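Local coordinates for protein iodotyrosine deiodinase (Thermotoga neapolitana, PDB 6TYK) that uses flavin mononucleotide to remove halogen reductively from iodo-, bromo- and chlorotyrosines, working as a homodimer of the nitroreductase family, at residues E20-E25 with A98-L103; K32-A37 with W118-Y123; R62-S67 with R144-L149; L102-E107 with L158-P163. All blocks are in the same frame, centred on the assembly; numbering follows the deposited sequence.

Contact 1: residues E20-E25 with A98-L103; sequences EKPPLE and APYLLL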
loop_
_atom_site.group_PDB
_atom_site.type_symbol
_atom_site.label_atom_id
_atom_site.label_comp_id
_atom_site.label_asym_id
_atom_site.label_seq_id
_atom_site.Cartn_x
_atom_site.Cartn_y
_atom_site.Cartn_z
ATOM N N GLU A 20 20.095 -17.914 -9.390
ATOM C CA GLU A 20 19.331 -19.137 -9.198
ATOM C C GLU A 20 17.845 -18.828 -9.116
ATOM O O GLU A 20 17.424 -17.882 -8.443
ATOM C CB GLU A 20 19.816 -19.944 -7.989
ATOM C CG GLU A 20 20.012 -19.165 -6.709
ATOM C CD GLU A 20 20.373 -20.076 -5.548
ATOM O OE1 GLU A 20 19.749 -21.154 -5.424
ATOM O OE2 GLU A 20 21.283 -19.725 -4.768
ATOM N N LYS A 21 17.059 -19.623 -9.831
ATOM C CA LYS A 21 15.638 -19.354 -9.995
ATOM C C LYS A 21 14.815 -19.997 -8.896
ATOM O O LYS A 21 14.762 -21.216 -8.799
ATOM C CB LYS A 21 15.158 -19.888 -11.339
ATOM C CG LYS A 21 15.850 -19.262 -12.534
ATOM C CD LYS A 21 15.422 -19.956 -13.807
ATOM C CE LYS A 21 16.085 -19.327 -15.016
ATOM N NZ LYS A 21 15.915 -20.185 -16.207
ATOM N N PRO A 22 14.145 -19.177 -8.076
ATOM C CA PRO A 22 13.201 -19.731 -7.106
ATOM C C PRO A 22 12.077 -20.450 -7.831
ATOM O O PRO A 22 11.732 -20.079 -8.957
ATOM C CB PRO A 22 12.641 -18.483 -6.412
ATOM C CG PRO A 22 13.639 -17.400 -6.664
ATOM C CD PRO A 22 14.206 -17.708 -8.015
ATOM N N PRO A 23 11.503 -21.479 -7.198
ATOM C CA PRO A 23 10.338 -22.131 -7.807
ATOM C C PRO A 23 9.236 -21.108 -8.029
ATOM O O PRO A 23 9.061 -20.194 -7.217
ATOM C CB PRO A 23 9.899 -23.137 -6.745
ATOM C CG PRO A 23 11.116 -23.382 -5.912
ATOM C CD PRO A 23 11.883 -22.087 -5.914
ATOM N N LEU A 24 8.512 -21.257 -9.128
ATOM C CA LEU A 24 7.417 -20.359 -9.446
ATOM C C LEU A 24 6.432 -20.240 -8.290
ATOM O O LEU A 24 5.921 -19.156 -8.014
ATOM C CB LEU A 24 6.702 -20.843 -10.709
ATOM C CG LEU A 24 5.514 -20.000 -11.161
ATOM C CD1 LEU A 24 5.962 -18.580 -11.441
ATOM C CD2 LEU A 24 4.846 -20.615 -12.385
ATOM N N GLU A 25 6.174 -21.346 -7.603
ATOM C CA GLU A 25 5.180 -21.323 -6.533
ATOM C C GLU A 25 5.509 -20.341 -5.405
ATOM O O GLU A 25 4.607 -19.823 -4.760
ATOM C CB GLU A 25 4.924 -22.724 -5.969
ATOM C CG GLU A 25 3.683 -22.801 -5.082
ATOM C CD GLU A 25 2.457 -22.156 -5.722
ATOM O OE1 GLU A 25 2.282 -22.288 -6.955
ATOM O OE2 GLU A 25 1.673 -21.510 -4.989
ATOM N N ALA A 98 18.087 -10.396 -11.319
ATOM C CA ALA A 98 16.891 -10.984 -10.733
ATOM C C ALA A 98 16.267 -11.975 -11.710
ATOM O O ALA A 98 16.090 -11.665 -12.884
ATOM C CB ALA A 98 15.900 -9.894 -10.359
ATOM N N PRO A 99 15.940 -13.175 -11.223
ATOM C CA PRO A 99 15.311 -14.187 -12.082
ATOM C C PRO A 99 13.904 -13.797 -12.515
ATOM O O PRO A 99 13.447 -14.243 -13.567
ATOM C CB PRO A 99 15.289 -15.441 -11.199
ATOM C CG PRO A 99 15.401 -14.927 -9.801
ATOM C CD PRO A 99 16.264 -13.701 -9.889
ATOM N N TYR A 100 13.239 -12.963 -11.722
ATOM C CA TYR A 100 11.911 -12.483 -12.066
ATOM C C TYR A 100 11.881 -10.972 -11.989
ATOM O O TYR A 100 12.397 -10.398 -11.028
ATOM C CB TYR A 100 10.874 -12.977 -11.058
ATOM C CG TYR A 100 10.699 -14.465 -10.925
ATOM C CD1 TYR A 100 10.001 -15.189 -11.877
ATOM C CD2 TYR A 100 11.170 -15.134 -9.808
ATOM C CE1 TYR A 100 9.816 -16.549 -11.739
ATOM C CE2 TYR A 100 10.988 -16.492 -9.659
ATOM C CZ TYR A 100 10.313 -17.192 -10.629
ATOM O OH TYR A 100 10.134 -18.543 -10.482
ATOM N N LEU A 101 11.267 -10.330 -12.980
ATOM C CA LEU A 101 10.804 -8.963 -12.798
ATOM C C LEU A 101 9.291 -9.020 -12.726
ATOM O O LEU A 101 8.617 -9.338 -13.712
ATOM C CB LEU A 101 11.240 -8.044 -13.930
ATOM C CG LEU A 101 12.730 -8.039 -14.243
ATOM C CD1 LEU A 101 13.001 -7.066 -15.376
ATOM C CD2 LEU A 101 13.537 -7.668 -13.007
ATOM N N LEU A 102 8.757 -8.755 -11.542
ATOM C CA LEU A 102 7.315 -8.771 -11.362
ATOM C C LEU A 102 6.806 -7.366 -11.614
ATOM O O LEU A 102 7.079 -6.442 -10.836
ATOM C CB LEU A 102 6.966 -9.215 -9.946
ATOM C CG LEU A 102 5.474 -9.152 -9.611
ATOM C CD1 LEU A 102 4.654 -10.162 -10.425
ATOM C CD2 LEU A 102 5.253 -9.356 -8.120
ATOM N N LEU A 103 6.118 -7.188 -12.734
ATOM C CA LEU A 103 5.525 -5.902 -13.050
ATOM C C LEU A 103 4.114 -5.867 -12.511
ATOM O O LEU A 103 3.290 -6.725 -12.828
ATOM C CB LEU A 103 5.556 -5.632 -14.559
ATOM C CG LEU A 103 6.871 -5.035 -15.091
ATOM C CD1 LEU A 103 8.073 -5.932 -14.790
ATOM C CD2 LEU A 103 6.765 -4.771 -16.581
#

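Contact 2: residues K32-A37 with W118-Y123; sequences KVANEA and WLAVGY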
loop_
_atom_site.group_PDB
_atom_site.type_symbol
_atom_site.label_atom_id
_atom_site.label_comp_id
_atom_site.label_asym_id
_atom_site.label_seq_id
_atom_site.Cartn_x
_atom_site.Cartn_y
_atom_site.Cartn_z
ATOM N N LYS A 32 -0.737 -14.548 -4.175
ATOM C CA LYS A 32 -1.948 -15.054 -3.523
ATOM C C LYS A 32 -2.206 -14.319 -2.210
ATOM O O LYS A 32 -3.340 -13.987 -1.881
ATOM C CB LYS A 32 -1.821 -16.553 -3.290
ATOM C CG LYS A 32 -1.970 -17.352 -4.570
ATOM C CD LYS A 32 -1.756 -18.828 -4.317
ATOM C CE LYS A 32 -1.964 -19.641 -5.581
ATOM N NZ LYS A 32 -1.733 -21.087 -5.329
ATOM N N VAL A 33 -1.145 -14.046 -1.462
ATOM C CA VAL A 33 -1.276 -13.257 -0.252
ATOM C C VAL A 33 -1.754 -11.847 -0.590
ATOM O O VAL A 33 -2.710 -11.346 -0.001
ATOM C CB VAL A 33 0.039 -13.199 0.520
ATOM C CG1 VAL A 33 -0.117 -12.273 1.706
ATOM C CG2 VAL A 33 0.451 -14.604 0.969
ATOM N N ALA A 34 -1.100 -11.218 -1.561
ATOM C CA ALA A 34 -1.453 -9.858 -1.949
ATOM C C ALA A 34 -2.914 -9.793 -2.394
ATOM O O ALA A 34 -3.611 -8.821 -2.131
ATOM C CB ALA A 34 -0.551 -9.382 -3.060
ATOM N N ASN A 35 -3.361 -10.838 -3.075
ATOM C CA ASN A 35 -4.694 -10.875 -3.644
ATOM C C ASN A 35 -5.791 -10.887 -2.581
ATOM O O ASN A 35 -6.947 -10.572 -2.868
ATOM C CB ASN A 35 -4.793 -12.108 -4.534
ATOM C CG ASN A 35 -6.063 -12.147 -5.347
ATOM O OD1 ASN A 35 -6.346 -11.231 -6.119
ATOM N ND2 ASN A 35 -6.817 -13.238 -5.217
ATOM N N GLU A 36 -5.428 -11.283 -1.366
ATOM C CA GLU A 36 -6.348 -11.249 -0.226
ATOM C C GLU A 36 -6.554 -9.855 0.353
ATOM O O GLU A 36 -7.427 -9.658 1.200
ATOM C CB GLU A 36 -5.876 -12.187 0.886
ATOM C CG GLU A 36 -6.018 -13.658 0.553
ATOM C CD GLU A 36 -7.455 -14.047 0.290
ATOM O OE1 GLU A 36 -8.356 -13.513 0.972
ATOM O OE2 GLU A 36 -7.686 -14.889 -0.600
ATOM N N ALA A 37 -5.744 -8.897 -0.094
ATOM C CA ALA A 37 -5.855 -7.527 0.384
ATOM C C ALA A 37 -7.198 -6.908 0.065
ATOM O O ALA A 37 -7.875 -7.316 -0.879
ATOM C CB ALA A 37 -4.754 -6.673 -0.212
ATOM N N TRP A 118 -1.108 -0.335 -4.180
ATOM C CA TRP A 118 0.037 -0.122 -3.298
ATOM C C TRP A 118 -0.151 -0.778 -1.937
ATOM O O TRP A 118 0.790 -1.337 -1.375
ATOM C CB TRP A 118 0.405 1.362 -3.216
ATOM C CG TRP A 118 1.185 1.723 -4.430
ATOM C CD1 TRP A 118 0.709 2.275 -5.590
ATOM C CD2 TRP A 118 2.581 1.472 -4.646
ATOM N NE1 TRP A 118 1.733 2.384 -6.512
ATOM C CE2 TRP A 118 2.890 1.910 -5.949
ATOM C CE3 TRP A 118 3.595 0.916 -3.864
ATOM C CZ2 TRP A 118 4.176 1.824 -6.477
ATOM C CZ3 TRP A 118 4.861 0.831 -4.387
ATOM C CH2 TRP A 118 5.143 1.280 -5.680
ATOM N N LEU A 119 -1.385 -0.778 -1.441
ATOM C CA LEU A 119 -1.701 -1.502 -0.216
ATOM C C LEU A 119 -1.367 -2.992 -0.401
ATOM O O LEU A 119 -0.693 -3.607 0.431
ATOM C CB LEU A 119 -3.173 -1.300 0.096
ATOM C CG LEU A 119 -3.686 -1.733 1.458
ATOM C CD1 LEU A 119 -5.008 -1.042 1.721
ATOM C CD2 LEU A 119 -3.860 -3.230 1.514
ATOM N N ALA A 120 -1.826 -3.567 -1.513
ATOM C CA ALA A 120 -1.551 -4.965 -1.831
ATOM C C ALA A 120 -0.051 -5.217 -1.985
ATOM O O ALA A 120 0.431 -6.286 -1.629
ATOM C CB ALA A 120 -2.290 -5.372 -3.096
ATOM N N VAL A 121 0.689 -4.241 -2.506
ATOM C CA VAL A 121 2.139 -4.380 -2.601
ATOM C C VAL A 121 2.771 -4.540 -1.208
ATOM O O VAL A 121 3.719 -5.306 -1.029
ATOM C CB VAL A 121 2.777 -3.216 -3.382
ATOM C CG1 VAL A 121 4.305 -3.231 -3.213
ATOM C CG2 VAL A 121 2.396 -3.279 -4.847
ATOM N N GLY A 122 2.217 -3.860 -0.216
ATOM C CA GLY A 122 2.661 -4.054 1.156
ATOM C C GLY A 122 2.508 -5.499 1.599
ATOM O O GLY A 122 3.438 -6.074 2.157
ATOM N N TYR A 123 1.342 -6.094 1.329
ATOM C CA TYR A 123 1.140 -7.513 1.612
ATOM C C TYR A 123 2.190 -8.336 0.876
ATOM O O TYR A 123 2.803 -9.243 1.433
ATOM C CB TYR A 123 -0.227 -7.977 1.116
ATOM C CG TYR A 123 -1.424 -7.702 2.003
ATOM C CD1 TYR A 123 -1.555 -6.521 2.720
ATOM C CD2 TYR A 123 -2.454 -8.631 2.076
ATOM C CE1 TYR A 123 -2.670 -6.283 3.504
ATOM C CE2 TYR A 123 -3.580 -8.405 2.851
ATOM C CZ TYR A 123 -3.678 -7.233 3.566
ATOM O OH TYR A 123 -4.783 -6.991 4.345
HETATM O O HOH W 1 -6.651 -9.004 3.876
#

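Contact 3: residues R62-S67 with R144-L149; sequences RVCERS and REVEKL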
loop_
_atom_site.group_PDB
_atom_site.type_symbol
_atom_site.label_atom_id
_atom_site.label_comp_id
_atom_site.label_asym_id
_atom_site.label_seq_id
_atom_site.Cartn_x
_atom_site.Cartn_y
_atom_site.Cartn_z
ATOM N N ARG A 62 17.735 -1.717 -20.188
ATOM C CA ARG A 62 18.358 -0.638 -20.940
ATOM C C ARG A 62 17.473 0.601 -21.050
ATOM O O ARG A 62 17.970 1.725 -20.963
ATOM C CB ARG A 62 18.837 -1.134 -22.306
ATOM C CG ARG A 62 19.984 -2.124 -22.174
ATOM C CD ARG A 62 20.562 -2.522 -23.517
ATOM N NE ARG A 62 19.608 -3.328 -24.260
ATOM C CZ ARG A 62 19.526 -4.656 -24.197
ATOM N NH1 ARG A 62 20.371 -5.356 -23.446
ATOM N NH2 ARG A 62 18.599 -5.285 -24.899
ATOM N N VAL A 63 16.168 0.398 -21.224
ATOM C CA VAL A 63 15.244 1.526 -21.270
ATOM C C VAL A 63 15.228 2.249 -19.918
ATOM O O VAL A 63 15.261 3.482 -19.847
ATOM C CB VAL A 63 13.837 1.078 -21.685
ATOM C CG1 VAL A 63 12.824 2.167 -21.409
ATOM C CG2 VAL A 63 13.845 0.698 -23.154
ATOM N N CYS A 64 15.200 1.474 -18.839
ATOM C CA CYS A 64 15.229 2.066 -17.513
ATOM C C CYS A 64 16.541 2.787 -17.255
ATOM O O CYS A 64 16.541 3.896 -16.741
ATOM C CB CYS A 64 14.964 1.007 -16.438
ATOM S SG CYS A 64 13.253 0.463 -16.451
ATOM N N GLU A 65 17.654 2.167 -17.625
ATOM C CA GLU A 65 18.966 2.776 -17.394
ATOM C C GLU A 65 19.123 4.094 -18.138
ATOM O O GLU A 65 19.684 5.054 -17.601
ATOM C CB GLU A 65 20.090 1.813 -17.780
ATOM C CG GLU A 65 20.341 0.771 -16.713
ATOM C CD GLU A 65 21.459 -0.175 -17.060
ATOM O OE1 GLU A 65 21.936 -0.141 -18.214
ATOM O OE2 GLU A 65 21.856 -0.965 -16.177
ATOM N N ARG A 66 18.622 4.144 -19.368
ATOM C CA ARG A 66 18.694 5.377 -20.148
ATOM C C ARG A 66 17.935 6.490 -19.429
ATOM O O ARG A 66 18.422 7.618 -19.285
ATOM C CB ARG A 66 18.112 5.156 -21.545
ATOM C CG ARG A 66 17.911 6.434 -22.341
ATOM C CD ARG A 66 19.230 7.123 -22.641
ATOM N NE ARG A 66 19.622 8.074 -21.602
ATOM C CZ ARG A 66 20.685 8.870 -21.676
ATOM N NH1 ARG A 66 21.473 8.837 -22.745
ATOM N NH2 ARG A 66 20.962 9.702 -20.680
ATOM N N SER A 67 16.738 6.150 -18.973
ATOM C CA SER A 67 15.889 7.087 -18.258
ATOM C C SER A 67 16.561 7.528 -16.957
ATOM O O SER A 67 16.553 8.712 -16.617
ATOM C CB SER A 67 14.530 6.434 -17.972
ATOM O OG SER A 67 13.643 7.305 -17.297
ATOM N N ARG A 144 6.228 4.789 -19.219
ATOM C CA ARG A 144 5.541 4.627 -20.501
ATOM C C ARG A 144 6.323 3.754 -21.477
ATOM O O ARG A 144 5.741 2.946 -22.197
ATOM C CB ARG A 144 5.194 5.983 -21.126
ATOM C CG ARG A 144 4.123 6.730 -20.347
ATOM C CD ARG A 144 3.820 8.098 -20.934
ATOM N NE ARG A 144 2.809 8.795 -20.142
ATOM C CZ ARG A 144 2.313 9.992 -20.440
ATOM N NH1 ARG A 144 2.734 10.638 -21.521
ATOM N NH2 ARG A 144 1.395 10.545 -19.657
ATOM N N GLU A 145 7.641 3.906 -21.484
ATOM C CA GLU A 145 8.480 3.125 -22.383
ATOM C C GLU A 145 8.498 1.649 -21.994
ATOM O O GLU A 145 8.484 0.774 -22.852
ATOM C CB GLU A 145 9.897 3.708 -22.445
ATOM C CG GLU A 145 9.941 5.097 -23.070
ATOM C CD GLU A 145 11.284 5.790 -22.904
ATOM O OE1 GLU A 145 11.973 5.529 -21.894
ATOM O OE2 GLU A 145 11.649 6.597 -23.787
ATOM N N VAL A 146 8.506 1.372 -20.696
ATOM C CA VAL A 146 8.471 -0.005 -20.230
ATOM C C VAL A 146 7.108 -0.610 -20.539
ATOM O O VAL A 146 7.015 -1.756 -20.977
ATOM C CB VAL A 146 8.801 -0.105 -18.727
ATOM C CG1 VAL A 146 8.650 -1.538 -18.252
ATOM C CG2 VAL A 146 10.216 0.406 -18.468
ATOM N N GLU A 147 6.052 0.173 -20.337
ATOM C CA GLU A 147 4.703 -0.284 -20.658
ATOM C C GLU A 147 4.597 -0.737 -22.104
ATOM O O GLU A 147 3.974 -1.756 -22.396
ATOM C CB GLU A 147 3.680 0.818 -20.397
ATOM C CG GLU A 147 3.338 1.014 -18.932
ATOM C CD GLU A 147 2.258 2.056 -18.741
ATOM O OE1 GLU A 147 1.901 2.734 -19.721
ATOM O OE2 GLU A 147 1.758 2.208 -17.617
ATOM N N LYS A 148 5.210 0.023 -23.006
ATOM C CA LYS A 148 5.130 -0.294 -24.425
ATOM C C LYS A 148 5.887 -1.581 -24.733
ATOM O O LYS A 148 5.456 -2.378 -25.570
ATOM C CB LYS A 148 5.664 0.866 -25.275
ATOM C CG LYS A 148 5.591 0.631 -26.777
ATOM C CD LYS A 148 6.271 1.757 -27.530
ATOM C CE LYS A 148 6.352 1.462 -29.019
ATOM N NZ LYS A 148 7.258 2.413 -29.714
ATOM N N LEU A 149 7.013 -1.782 -24.051
ATOM C CA LEU A 149 7.828 -2.974 -24.261
ATOM C C LEU A 149 7.049 -4.251 -24.010
ATOM O O LEU A 149 7.297 -5.271 -24.647
ATOM C CB LEU A 149 9.065 -2.964 -23.361
ATOM C CG LEU A 149 10.226 -2.076 -23.773
ATOM C CD1 LEU A 149 11.328 -2.203 -22.732
ATOM C CD2 LEU A 149 10.723 -2.494 -25.143
HETATM O O HOH W 2 14.632 5.340 -21.851
#

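Contact 4: residues L102-E107 with L158-P163; sequences LLVFSE and LEVILP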
loop_
_atom_site.group_PDB
_atom_site.type_symbol
_atom_site.label_atom_id
_atom_site.label_comp_id
_atom_site.label_asym_id
_atom_site.label_seq_id
_atom_site.Cartn_x
_atom_site.Cartn_y
_atom_site.Cartn_z
ATOM N N LEU A 102 8.757 -8.755 -11.542
ATOM C CA LEU A 102 7.315 -8.771 -11.362
ATOM C C LEU A 102 6.806 -7.366 -11.614
ATOM O O LEU A 102 7.079 -6.442 -10.836
ATOM C CB LEU A 102 6.966 -9.215 -9.946
ATOM C CG LEU A 102 5.474 -9.152 -9.611
ATOM C CD1 LEU A 102 4.654 -10.162 -10.425
ATOM C CD2 LEU A 102 5.253 -9.356 -8.120
ATOM N N LEU A 103 6.118 -7.188 -12.734
ATOM C CA LEU A 103 5.525 -5.902 -13.050
ATOM C C LEU A 103 4.114 -5.867 -12.511
ATOM O O LEU A 103 3.290 -6.725 -12.828
ATOM C CB LEU A 103 5.556 -5.632 -14.559
ATOM C CG LEU A 103 6.871 -5.035 -15.091
ATOM C CD1 LEU A 103 8.073 -5.932 -14.790
ATOM C CD2 LEU A 103 6.765 -4.771 -16.581
ATOM N N VAL A 104 3.841 -4.866 -11.688
ATOM C CA VAL A 104 2.556 -4.751 -11.017
ATOM C C VAL A 104 1.785 -3.590 -11.622
ATOM O O VAL A 104 2.269 -2.448 -11.644
ATOM C CB VAL A 104 2.736 -4.521 -9.500
ATOM C CG1 VAL A 104 1.384 -4.420 -8.822
ATOM C CG2 VAL A 104 3.549 -5.647 -8.886
ATOM N N PHE A 105 0.593 -3.886 -12.135
ATOM C CA PHE A 105 -0.230 -2.875 -12.773
ATOM C C PHE A 105 -1.483 -2.601 -11.968
ATOM O O PHE A 105 -1.958 -3.458 -11.215
ATOM C CB PHE A 105 -0.676 -3.348 -14.160
ATOM C CG PHE A 105 0.450 -3.620 -15.107
ATOM C CD1 PHE A 105 1.168 -4.802 -15.038
ATOM C CD2 PHE A 105 0.780 -2.698 -16.089
ATOM C CE1 PHE A 105 2.210 -5.046 -15.923
ATOM C CE2 PHE A 105 1.815 -2.941 -16.978
ATOM C CZ PHE A 105 2.526 -4.116 -16.894
ATOM N N SER A 106 -2.025 -1.403 -12.148
ATOM C CA SER A 106 -3.323 -1.053 -11.582
ATOM C C SER A 106 -4.359 -0.867 -12.683
ATOM O O SER A 106 -4.064 -0.354 -13.766
ATOM C CB SER A 106 -3.228 0.215 -10.729
ATOM O OG SER A 106 -2.740 1.313 -11.480
ATOM N N GLU A 107 -5.575 -1.314 -12.405
ATOM C CA GLU A 107 -6.684 -1.128 -13.324
ATOM C C GLU A 107 -7.193 0.304 -13.206
ATOM O O GLU A 107 -7.806 0.675 -12.204
ATOM C CB GLU A 107 -7.794 -2.115 -12.987
ATOM C CG GLU A 107 -9.003 -2.027 -13.884
ATOM C CD GLU A 107 -10.048 -3.056 -13.525
ATOM O OE1 GLU A 107 -10.114 -3.442 -12.339
ATOM O OE2 GLU A 107 -10.797 -3.481 -14.428
ATOM N N LEU A 158 1.229 0.734 -15.277
ATOM C CA LEU A 158 2.329 0.108 -14.560
ATOM C C LEU A 158 2.638 0.923 -13.315
ATOM O O LEU A 158 2.893 2.118 -13.406
ATOM C CB LEU A 158 3.560 0.003 -15.453
ATOM C CG LEU A 158 4.809 -0.633 -14.847
ATOM C CD1 LEU A 158 4.524 -2.028 -14.297
ATOM C CD2 LEU A 158 5.902 -0.681 -15.915
ATOM N N GLU A 159 2.604 0.273 -12.158
ATOM C CA GLU A 159 2.838 0.955 -10.890
ATOM C C GLU A 159 4.273 0.796 -10.404
ATOM O O GLU A 159 4.865 1.724 -9.859
ATOM C CB GLU A 159 1.893 0.420 -9.817
ATOM C CG GLU A 159 0.440 0.801 -10.026
ATOM C CD GLU A 159 0.181 2.279 -9.824
ATOM O OE1 GLU A 159 1.063 2.976 -9.269
ATOM O OE2 GLU A 159 -0.911 2.748 -10.202
ATOM N N VAL A 160 4.828 -0.395 -10.564
ATOM C CA VAL A 160 6.132 -0.672 -9.993
ATOM C C VAL A 160 6.711 -1.912 -10.647
ATOM O O VAL A 160 5.969 -2.792 -11.085
ATOM C CB VAL A 160 6.041 -0.864 -8.453
ATOM C CG1 VAL A 160 5.166 -2.070 -8.078
ATOM C CG2 VAL A 160 7.416 -1.008 -7.858
ATOM N N ILE A 161 8.035 -1.941 -10.766
ATOM C CA ILE A 161 8.758 -3.125 -11.204
ATOM C C ILE A 161 9.379 -3.712 -9.961
ATOM O O ILE A 161 10.168 -3.047 -9.283
ATOM C CB ILE A 161 9.870 -2.745 -12.195
ATOM C CG1 ILE A 161 9.263 -2.134 -13.462
ATOM C CG2 ILE A 161 10.755 -3.958 -12.518
ATOM C CD1 ILE A 161 10.295 -1.442 -14.330
ATOM N N LEU A 162 9.030 -4.951 -9.648
ATOM C CA LEU A 162 9.589 -5.616 -8.480
ATOM C C LEU A 162 10.506 -6.749 -8.907
ATOM O O LEU A 162 10.040 -7.852 -9.192
ATOM C CB LEU A 162 8.479 -6.196 -7.600
ATOM C CG LEU A 162 7.546 -5.209 -6.912
ATOM C CD1 LEU A 162 6.313 -5.949 -6.419
ATOM C CD2 LEU A 162 8.237 -4.532 -5.745
ATOM N N PRO A 163 11.815 -6.489 -8.961
ATOM C CA PRO A 163 12.739 -7.605 -9.165
ATOM C C PRO A 163 12.614 -8.546 -7.978
ATOM O O PRO A 163 12.565 -8.082 -6.836
ATOM C CB PRO A 163 14.117 -6.934 -9.184
ATOM C CG PRO A 163 13.828 -5.480 -9.465
ATOM C CD PRO A 163 12.514 -5.204 -8.815
#

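Contact 1: residues E20-E25 with A98-L103
Pro22 meets the Tyr100 ring at its edge: the carbonyl oxygen of Pro22 lies near the ring plane beside the phenol, while CD1 of Leu24 approaches obliquely, 4.4 Å from CE1 of Tyr100. The contact fastens the loop that leads into helix 24-35 to the start of strand 100-107, an inner strand of the antiparallel sheet of this nitroreductase fold. CG of Tyr100 stands anti to its carbonyl carbon (chi1 -61°), beside the backbone N; the side chain and Pro22 pass each other running opposite ways. CD of Pro22 packs 3.8 Å from CE2 of Tyr100. The same carbon sits 3.5 Å from CG of Pro99, the two proline rings crossing at about a right angle, and CG of Lys21 brushes CB of Pro99 with the stem of an otherwise outward-leading chain. Ile50 of strand 46-51 and Leu27 of helix 24-35 also touch Tyr100, so its side chain packs between that strand and that helix. Leu24 also packs on Tyr183 of the second subunit. A single polar bond joins the segments: Tyr100 OH donates to Pro22 O at 2.7 Å, tilted 31° from the carbonyl plane.

Contact 2: residues K32-A37 with W118-Y123
Ala37 lays its methyl over one face of the Tyr123 ring, CB standing 3.8 Å from the ring centroid and 15° off the normal, a CH-pi contact displaced toward the CD2-CE2 side. At the ring edge, in its plane, Val33 O lies 3.4 Å from CD2 of Tyr123. CG of Tyr123 stands anti to its carbonyl carbon (chi1 -82°), which starts the ring toward Val33 and Ala37; its CB rests on CA of Ala34. Beside the ring the helices come close, the CA atoms of Ala34 and Ala120 being 4.9 Å apart. Small side chains permit this: CB of Ala34 reaches Ala120 O at 3.5 Å, and CB of Ala37 meets CB of Ala120 and CD2 of Leu119. A water hydrogen-bonded to Tyr123 OH at 2.8 Å and to Glu36 O joins the phenol to the backbone. An alanine at Tyr123 would probably leave the Ala37 methyl without its aromatic face and the water without its phenol partner. Arg176 of the second subunit bonds Ala37 O, and Pro38 and Trp118 touch the flavin; this close helix packing through alanines joins helices 24-35 and 113-130 beside the FMN site at the dimer interface.

Contact 3: residues R62-S67 with R144-L149
Val63 turns CG1 anti to its backbone N (chi1 166°) and CG2 anti to its carbonyl carbon, which spreads its two methyls over different partners on helix 143-149. CG1 reaches CB of Glu145 at 3.5 Å, the two side chains crossing obliquely, whereas CG2 meets CD1 of Leu149 at 3.9 Å as those side chains pass each other running opposite ways. Next to it and deeper, Cys64 has SG anti to its carbonyl carbon (chi1 -71°), and the sulfur touches CG2 of Val146 at 3.6 Å. That methyl also lies 4.3 Å from CG1 of Val63, so the valine and the cysteine share it. On the more exposed side the chemistry changes. The Glu145 chain is extended beyond CG, and a water donates both to its OE1, at 2.7 Å, and to Val63 O, at 2.8 Å, linking the carboxylate to the opposing backbone. Inward, Cys64 rests on Ile161 and Val146 on Leu158 of strand 156-165, with Tyr138 also against Cys64. The segments thus form an antiparallel helix pair, at 170° and 9.8 Å between axes, packed on one face of the sheet; helix 54-74 continues directly from here to Glu68, which binds the substrate.

Contact 4: residues L102-E107 with L158-P163
A classic beta bulge interrupts the antiparallel pairing of the two central strands of the sheet: Glu159 and Val160 both face Val104. Val104 O accepts from Glu159 N at 2.8 Å and more weakly from Val160 N at 3.5 Å, while Val104 N donates almost straight to Val160 O (177°). Beyond the bulge the register is regular, and Leu102 and Leu162 exchange two backbone bonds. On their face of the sheet, CD1 of Leu162 packs 3.7 Å from CG2 of Val104, which in turn lies beside CG1 of Val160. The opposite face carries Leu103, Phe105, Leu158 and Ile161. There CD1 of Leu158 stands over the Phe105 ring, 3.9 Å from its centroid, and also reaches CB of Leu103 at 3.8 Å. Glu159 is the extra residue of the bulge; its chain turns at chi2 (-69°), and OE2 accepts a hydrogen bond from Ser106 OG at 2.7 Å on its anti lone pair. Arg114 forms a salt bridge with the same oxygen, and Trp118 donates to OE1. An alanine at Glu159 would probably leave the Arg114 charge without its mate and the Ser106 hydroxyl and Trp118 indole without an acceptor. Helix 113-130 packs on the Leu102-Val104 face, helix 143-149 on Leu103 and Leu158, and strand 46-51 flanks strand 100-107 on its other edge.

How the contacts relate
Contacts 2 and 4 are buried, whereas contacts 1 and 3 lie partly at the surface. Strand 100-107 serves both contact 1 and contact 4, which share Leu102 and Leu103; helix 24-35 likewise joins contact 1 to contact 2. Contacts 1 and 4 each touch all the others, contact 4 partly by polar bonds: Trp118 of contact 2 bonds Glu159, and Glu147 of contact 3 bonds the backbone N of Leu158. Contacts 2 and 3 lie on opposite sides of the chain's centre and do not meet. The chemistry differs: main-chain bonds and a buried carboxylate held by several partners in contact 4, one phenol bond in contact 1, and a bridging water in contacts 2 and 3, buried in one and at a more exposed edge in the other.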